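Local coordinates for protein TqaA (Penicillium aethiopicum, PDB 5DLK) that probably serves as the terminal condensation-like domain of a fungal nonribosomal peptide synthetase, cyclising a peptide carried on a phosphopantetheine arm, at residues R220-V223 / Q224-P227; R359-S362 / H363-V366; L368-I371 / F372-T376. All coordinates share one frame; numbering follows the deposited sequence. Where two conformers were deposited one is given.

Interaction 1. Residues R220-V223 / Q224-P227; sequences REDV and QQDP
D226 brings its carboxylate OD2 within hydrogen-bonding distance of R220 N by placing CG anti to its own backbone N (chi1 -161°), and D222 uses the same kind of first torsion (chi1 179°) to bring OD1 back to Q224 N. The contact is the connection between helices 208-218 and 227-235: an Asx turn runs into a short 3-10 turn, which leads to the N-cap of the second helix. D222 works twice. Its OD1 accepts Q224 N at 3.2 Å, closing the Asx turn, while its carbonyl O accepts Q225 N at 2.9 Å. The bond from D226 N to V223 O, 3.1 Å long, adds the next turn. Aspartate suits position 222 because its short arm reaches an amide two residues ahead, and its OD2 also lies close against Q225 CG.

D226 is the buried polar group here, and its two oxygens divide the work. OD1 caps T228 N at the start of helix 227-235. OD2 takes R220 N at 3.0 Å from well above the carboxylate plane (61° out of it) and a proton from a water that also donates to R220 O. One carboxylate thus joins the helix cap to the loop entrance, and the two bonds at OD2 hold the loop end in place. V223 turns to F229 of the following helix. The arginine chain, bent at chi2, runs past D226 with CG 3.6 Å from D226 CA, and its guanidinium is met over one face by P227 CD, 3.8 Å above its plane.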
loop_
_atom_site.group_PDB
_atom_site.type_symbol
_atom_site.label_atom_id
_atom_site.label_comp_id
_atom_site.label_asym_id
_atom_site.label_seq_id
_atom_site.Cartn_x
_atom_site.Cartn_y
_atom_site.Cartn_z
ATOM N N ARG A 220 0.881 -17.325 -19.076
ATOM C CA ARG A 220 0.561 -18.345 -20.084
ATOM C C ARG A 220 -0.910 -18.715 -20.013
ATOM O O ARG A 220 -1.502 -18.720 -18.941
ATOM C CB ARG A 220 1.407 -19.610 -19.894
ATOM C CG ARG A 220 2.884 -19.369 -19.715
ATOM C CD ARG A 220 3.561 -18.883 -20.970
ATOM N NE ARG A 220 5.016 -18.912 -20.819
ATOM C CZ ARG A 220 5.770 -19.999 -20.993
ATOM N NH1 ARG A 220 7.086 -19.928 -20.833
ATOM N NH2 ARG A 220 5.212 -21.155 -21.337
ATOM N N GLU A 221 -1.490 -19.038 -21.168
ATOM C CA GLU A 221 -2.889 -19.430 -21.250
ATOM C C GLU A 221 -3.137 -20.704 -20.451
ATOM O O GLU A 221 -4.159 -20.843 -19.784
ATOM C CB GLU A 221 -3.295 -19.633 -22.715
ATOM C CG GLU A 221 -2.529 -18.740 -23.683
ATOM C CD GLU A 221 -3.430 -18.055 -24.698
ATOM O OE1 GLU A 221 -4.628 -18.407 -24.768
ATOM O OE2 GLU A 221 -2.933 -17.166 -25.426
ATOM N N ASP A 222 -2.191 -21.635 -20.536
ATOM C CA ASP A 222 -2.240 -22.868 -19.755
ATOM C C ASP A 222 -1.484 -22.654 -18.450
ATOM O O ASP A 222 -0.260 -22.563 -18.446
ATOM C CB ASP A 222 -1.644 -24.039 -20.550
ATOM C CG ASP A 222 -1.644 -25.349 -19.770
ATOM O OD1 ASP A 222 -2.354 -25.463 -18.746
ATOM O OD2 ASP A 222 -0.939 -26.286 -20.199
ATOM N N VAL A 223 -2.228 -22.556 -17.355
ATOM C CA VAL A 223 -1.658 -22.252 -16.044
ATOM C C VAL A 223 -0.571 -23.276 -15.660
ATOM O O VAL A 223 0.432 -22.933 -15.018
ATOM C CB VAL A 223 -2.789 -22.188 -14.986
ATOM C CG1 VAL A 223 -2.455 -22.983 -13.747
ATOM C CG2 VAL A 223 -3.124 -20.732 -14.652
ATOM N N GLN A 224 -0.734 -24.514 -16.117
ATOM C CA GLN A 224 0.233 -25.569 -15.813
ATOM C C GLN A 224 1.592 -25.334 -16.469
ATOM O O GLN A 224 2.604 -25.866 -16.017
ATOM C CB GLN A 224 -0.323 -26.931 -16.239
ATOM C CG GLN A 224 -0.285 -27.978 -15.135
ATOM C CD GLN A 224 -0.986 -27.514 -13.868
ATOM O OE1 GLN A 224 -1.979 -26.786 -13.924
ATOM N NE2 GLN A 224 -0.464 -27.928 -12.714
ATOM N N GLN A 225 1.612 -24.533 -17.529
ATOM C CA GLN A 225 2.846 -24.213 -18.243
ATOM C C GLN A 225 3.466 -22.890 -17.809
ATOM O O GLN A 225 4.499 -22.475 -18.342
ATOM C CB GLN A 225 2.583 -24.157 -19.757
ATOM C CG GLN A 225 2.088 -25.459 -20.361
ATOM C CD GLN A 225 3.006 -26.615 -20.053
ATOM O OE1 GLN A 225 4.185 -26.601 -20.418
ATOM N NE2 GLN A 225 2.479 -27.620 -19.358
ATOM N N ASP A 226 2.821 -22.210 -16.865
ATOM C CA ASP A 226 3.277 -20.889 -16.453
ATOM C C ASP A 226 4.405 -21.015 -15.448
ATOM O O ASP A 226 4.201 -21.581 -14.377
ATOM C CB ASP A 226 2.130 -20.087 -15.852
ATOM C CG ASP A 226 2.412 -18.600 -15.835
ATOM O OD1 ASP A 226 3.568 -18.224 -15.524
ATOM O OD2 ASP A 226 1.475 -17.814 -16.127
ATOM N N PRO A 227 5.590 -20.496 -15.796
ATOM C CA PRO A 227 6.751 -20.613 -14.909
ATOM C C PRO A 227 6.474 -20.009 -13.535
ATOM O O PRO A 227 7.078 -20.441 -12.561
ATOM C CB PRO A 227 7.838 -19.815 -15.626
ATOM C CG PRO A 227 7.402 -19.794 -17.079
ATOM C CD PRO A 227 5.907 -19.774 -17.041
HETATM O O HOH W 1 -1.141 -18.525 -16.259
#

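Interaction 2. Residues R359-S362 / H363-V366; sequences RALS and HEHV
H363 N donates to A360 O over 2.8 Å, the one direct hydrogen bond between 359-362 and 363-366, closing a beta turn through L361 and S362. A second turn, of type I, follows at once from H363 to V366, and together they carry the chain from helix 346-358 to helix 368-375.

The side chains fold back over these turns. E364 sends CG between its backbone N and carbonyl carbon (chi1 71°), which lays CG against L361 O at 3.4 Å; beyond it the chain is extended and runs beside L361, both pointing the same way, so that OE1 comes to 3.6 Å from L361 CD2. A glutamate has the length to run alongside the leucine and still use its far end: OE2 accepts N314 ND2 and, weakly, G312 N. H365 starts with the same kind of first torsion, which swings its ring back over the turn, and its edge, at CE1, meets S362 O in the ring plane at 3.2 Å. A water donates to L361 O at 2.7 Å and lies 2.9 Å from H365 ND1, bridging the turn carbonyl to the imidazole.

H363 faces helix 227-235 instead. Its ND1 is hydrogen-bonded to T228 OG1 and its ring stacks with F231, while H363 O accepts W232 NE1. L361 packs about 4 Å from Y357 and E364 about 4 Å from N311, measured between side chains; both of those residues contact phosphopantetheine when it is bound.

Amide partners for E364, a hydroxyl for H363 and a water for H365 probably limit the loop's freedom beside N311 and Y357, which would make E364 and L361 second-shell neighbours of the arm site.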
loop_
_atom_site.group_PDB
_atom_site.type_symbol
_atom_site.label_atom_id
_atom_site.label_comp_id
_atom_site.label_asym_id
_atom_site.label_seq_id
_atom_site.Cartn_x
_atom_site.Cartn_y
_atom_site.Cartn_z
ATOM N N ARG A 359 14.228 -15.306 -4.318
ATOM C CA ARG A 359 13.802 -16.382 -5.247
ATOM C C ARG A 359 12.498 -16.024 -5.984
ATOM O O ARG A 359 12.248 -16.458 -7.126
ATOM C CB ARG A 359 13.582 -17.695 -4.485
ATOM C CG ARG A 359 14.825 -18.461 -4.071
ATOM C CD ARG A 359 14.434 -19.657 -3.181
ATOM N NE ARG A 359 13.664 -20.648 -3.947
ATOM C CZ ARG A 359 12.912 -21.618 -3.424
ATOM N NH1 ARG A 359 12.803 -21.760 -2.106
ATOM N NH2 ARG A 359 12.266 -22.465 -4.244
ATOM N N ALA A 360 11.648 -15.257 -5.312
ATOM C CA ALA A 360 10.303 -15.027 -5.819
ATOM C C ALA A 360 10.146 -13.722 -6.617
ATOM O O ALA A 360 9.050 -13.410 -7.054
ATOM C CB ALA A 360 9.301 -15.041 -4.659
ATOM N N LEU A 361 11.225 -12.965 -6.788
ATOM C CA LEU A 361 11.118 -11.624 -7.372
ATOM C C LEU A 361 10.403 -11.589 -8.719
ATOM O O LEU A 361 9.539 -10.738 -8.931
ATOM C CB LEU A 361 12.499 -11.000 -7.520
ATOM C CG LEU A 361 13.061 -10.422 -6.224
ATOM C CD1 LEU A 361 14.549 -10.129 -6.381
ATOM C CD2 LEU A 361 12.275 -9.171 -5.820
ATOM N N SER A 362 10.745 -12.513 -9.620
ATOM C CA SER A 362 10.116 -12.515 -10.941
ATOM C C SER A 362 8.715 -13.136 -10.917
ATOM O O SER A 362 8.027 -13.176 -11.947
ATOM C CB SER A 362 11.009 -13.233 -11.971
ATOM O OG SER A 362 11.218 -14.592 -11.649
ATOM N N HIS A 363 8.270 -13.568 -9.740
ATOM C CA HIS A 363 7.001 -14.285 -9.619
ATOM C C HIS A 363 6.033 -13.642 -8.630
ATOM O O HIS A 363 4.930 -14.145 -8.411
ATOM C CB HIS A 363 7.276 -15.732 -9.193
ATOM C CG HIS A 363 8.316 -16.411 -10.034
ATOM N ND1 HIS A 363 8.142 -16.649 -11.381
ATOM C CD2 HIS A 363 9.534 -16.913 -9.716
ATOM C CE1 HIS A 363 9.214 -17.260 -11.860
ATOM N NE2 HIS A 363 10.074 -17.436 -10.867
ATOM N N GLU A 364 6.450 -12.527 -8.042
ATOM C CA GLU A 364 5.763 -11.966 -6.879
ATOM C C GLU A 364 4.526 -11.121 -7.223
ATOM O O GLU A 364 3.809 -10.660 -6.327
ATOM C CB GLU A 364 6.749 -11.105 -6.083
ATOM C CG GLU A 364 7.083 -9.823 -6.825
ATOM C CD GLU A 364 7.973 -8.864 -6.058
ATOM O OE1 GLU A 364 8.726 -9.297 -5.144
ATOM O OE2 GLU A 364 7.925 -7.658 -6.404
ATOM N N HIS A 365 4.283 -10.926 -8.518
ATOM C CA HIS A 365 3.276 -9.997 -9.009
ATOM C C HIS A 365 1.887 -10.594 -9.236
ATOM O O HIS A 365 0.924 -9.862 -9.516
ATOM C CB HIS A 365 3.769 -9.406 -10.332
ATOM C CG HIS A 365 4.009 -10.447 -11.377
ATOM N ND1 HIS A 365 5.202 -11.132 -11.482
ATOM C CD2 HIS A 365 3.195 -10.951 -12.338
ATOM C CE1 HIS A 365 5.114 -12.009 -12.470
ATOM N NE2 HIS A 365 3.906 -11.917 -13.006
ATOM N N VAL A 366 1.771 -11.915 -9.147
ATOM C CA VAL A 366 0.504 -12.581 -9.437
ATOM C C VAL A 366 -0.464 -12.537 -8.254
ATOM O O VAL A 366 -0.034 -12.400 -7.121
ATOM C CB VAL A 366 0.719 -14.039 -9.856
ATOM C CG1 VAL A 366 1.400 -14.093 -11.237
ATOM C CG2 VAL A 366 1.523 -14.810 -8.785
HETATM O O HOH W 2 7.602 -9.831 -10.535
#

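Interaction 3. Residues L368-I371 / F372-T376; sequences LRDI and FQHST
L368 and F372 pair one helical turn apart on helix 368-375: F372 N donates to L368 O at 3.0 Å, and L368 CD1 sits over the face of the F372 ring, 4.0 Å from its centroid, in a CH-pi contact. Setting CG of L368 anti to its backbone N (chi1 -176°) directs its branches along the helix to the phenyl group. The same i to i+4 pattern continues with Q373 N to R369 O, H374 N to D370 O, and S375 N to I371 O, each 2.9 Å.

At the helix end T376 leaves helical geometry and turns OG1 back onto F372 O, 2.8 Å away and in the carbonyl plane on a lone pair; OG1 is also hydrogen-bonded to W378 N. The backbone N of T376 reaches F372 O only weakly, at 3.4 Å; a threonine hydroxyl suits the place because it serves an acceptor that the ending helix serves poorly.

On the outer side, a water lies 2.8 Å from D370 OD1 and also near Q373 OE1, and a second water links D370 OD2, weakly, to the edge of H374, lying 3.1 Å from NE2. R369 forms a salt bridge with E381. On the buried face, S375 OG is hydrogen-bonded to F229 O.

The chemistry divides the helix: L368 and F372 pack on P332 and I371 on W232, while D370's carboxylate has water for company, suited to a half-exposed face.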
loop_
_atom_site.group_PDB
_atom_site.type_symbol
_atom_site.label_atom_id
_atom_site.label_comp_id
_atom_site.label_asym_id
_atom_site.label_seq_id
_atom_site.Cartn_x
_atom_site.Cartn_y
_atom_site.Cartn_z
ATOM N N LEU A 368 -2.724 -13.424 -5.167
ATOM C CA LEU A 368 -2.591 -14.432 -4.104
ATOM C C LEU A 368 -3.564 -15.605 -4.280
ATOM O O LEU A 368 -3.176 -16.768 -4.143
ATOM C CB LEU A 368 -2.815 -13.798 -2.730
ATOM C CG LEU A 368 -2.625 -14.715 -1.516
ATOM C CD1 LEU A 368 -1.164 -15.232 -1.450
ATOM C CD2 LEU A 368 -3.010 -14.008 -0.230
ATOM N N ARG A 369 -4.829 -15.303 -4.588
ATOM C CA ARG A 369 -5.806 -16.370 -4.790
ATOM C C ARG A 369 -5.448 -17.252 -5.987
ATOM O O ARG A 369 -5.848 -18.414 -6.022
ATOM C CB ARG A 369 -7.235 -15.797 -4.944
ATOM C CG ARG A 369 -7.476 -14.891 -6.144
ATOM C CD ARG A 369 -8.983 -14.604 -6.312
ATOM N NE ARG A 369 -9.646 -14.140 -5.086
ATOM C CZ ARG A 369 -9.783 -12.853 -4.739
ATOM N NH1 ARG A 369 -9.294 -11.894 -5.512
ATOM N NH2 ARG A 369 -10.410 -12.527 -3.612
ATOM N N ASP A 370 -4.697 -16.716 -6.949
ATOM C CA ASP A 370 -4.222 -17.514 -8.081
ATOM C C ASP A 370 -3.042 -18.382 -7.652
ATOM O O ASP A 370 -2.919 -19.523 -8.082
ATOM C CB ASP A 370 -3.799 -16.645 -9.264
ATOM C CG ASP A 370 -4.983 -15.978 -9.960
ATOM O OD1 ASP A 370 -6.139 -16.323 -9.642
ATOM O OD2 ASP A 370 -4.732 -15.117 -10.823
ATOM N N ILE A 371 -2.170 -17.845 -6.813
ATOM C CA ILE A 371 -1.120 -18.694 -6.232
ATOM C C ILE A 371 -1.743 -19.896 -5.532
ATOM O O ILE A 371 -1.335 -21.050 -5.762
ATOM C CB ILE A 371 -0.236 -17.925 -5.222
ATOM C CG1 ILE A 371 0.571 -16.845 -5.947
ATOM C CG2 ILE A 371 0.733 -18.909 -4.483
ATOM C CD1 ILE A 371 1.354 -15.912 -4.982
ATOM N N PHE A 372 -2.731 -19.641 -4.681
ATOM C CA PHE A 372 -3.325 -20.717 -3.907
ATOM C C PHE A 372 -4.119 -21.675 -4.822
ATOM O O PHE A 372 -4.004 -22.894 -4.686
ATOM C CB PHE A 372 -4.212 -20.170 -2.777
ATOM C CG PHE A 372 -3.433 -19.506 -1.651
ATOM C CD1 PHE A 372 -2.090 -19.798 -1.456
ATOM C CD2 PHE A 372 -4.042 -18.582 -0.803
ATOM C CE1 PHE A 372 -1.377 -19.187 -0.437
ATOM C CE2 PHE A 372 -3.329 -17.973 0.214
ATOM C CZ PHE A 372 -1.983 -18.283 0.392
ATOM N N GLN A 373 -4.924 -21.133 -5.740
ATOM C CA GLN A 373 -5.661 -22.002 -6.661
ATOM C C GLN A 373 -4.777 -22.884 -7.544
ATOM O O GLN A 373 -5.019 -24.088 -7.661
ATOM C CB GLN A 373 -6.574 -21.177 -7.575
ATOM C CG GLN A 373 -7.598 -22.048 -8.305
ATOM C CD GLN A 373 -8.561 -21.229 -9.138
ATOM O OE1 GLN A 373 -8.980 -20.142 -8.732
ATOM N NE2 GLN A 373 -8.922 -21.748 -10.311
ATOM N N HIS A 374 -3.773 -22.287 -8.178
ATOM C CA HIS A 374 -3.009 -22.977 -9.215
ATOM C C HIS A 374 -1.775 -23.711 -8.720
ATOM O O HIS A 374 -1.284 -24.604 -9.420
ATOM C CB HIS A 374 -2.574 -21.995 -10.294
ATOM C CG HIS A 374 -3.724 -21.270 -10.927
ATOM N ND1 HIS A 374 -4.970 -21.844 -11.059
ATOM C CD2 HIS A 374 -3.832 -20.014 -11.416
ATOM C CE1 HIS A 374 -5.795 -20.974 -11.621
ATOM N NE2 HIS A 374 -5.129 -19.857 -11.849
ATOM N N SER A 375 -1.252 -23.321 -7.555
ATOM C CA SER A 375 0.052 -23.851 -7.115
ATOM C C SER A 375 0.027 -24.654 -5.822
ATOM O O SER A 375 1.062 -25.165 -5.383
ATOM C CB SER A 375 1.051 -22.705 -6.946
ATOM O OG SER A 375 1.262 -22.039 -8.166
ATOM N N THR A 376 -1.136 -24.719 -5.186
ATOM C CA THR A 376 -1.316 -25.459 -3.946
ATOM C C THR A 376 -2.647 -26.196 -3.956
ATOM O O THR A 376 -3.441 -26.047 -4.894
ATOM C CB THR A 376 -1.303 -24.544 -2.686
ATOM O OG1 THR A 376 -2.577 -23.903 -2.553
ATOM C CG2 THR A 376 -0.228 -23.483 -2.782
HETATM O O HOH W 3 -7.943 -17.950 -8.180
HETATM O O HOH W 4 -4.827 -17.165 -13.264
#

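The three contacts follow one another along the chain, interaction 1 well before interactions 2 and 3, and their centres lie 13 to 15 Å apart on the same side of the chain's centre. Helix 227-235, which starts at the end of interaction 1, is their shared neighbour: the loop 359-366 and helix 368-375 both pack against it. All three contacts touch one another: 1 and 3 through V223 CG2 and H374 CD2 at 3.4 Å, 2 and 3 through V366 CG2 and I371 CG1 at 3.6 Å, 1 and 2 through P227 O and H363 CE1 at 3.9 Å. Interaction 1 lies at the surface, 28 Å from the chain centre; interaction 2 is deeper, at 17 Å, so the cluster runs from beside the phosphopantetheine site out to the surface loop.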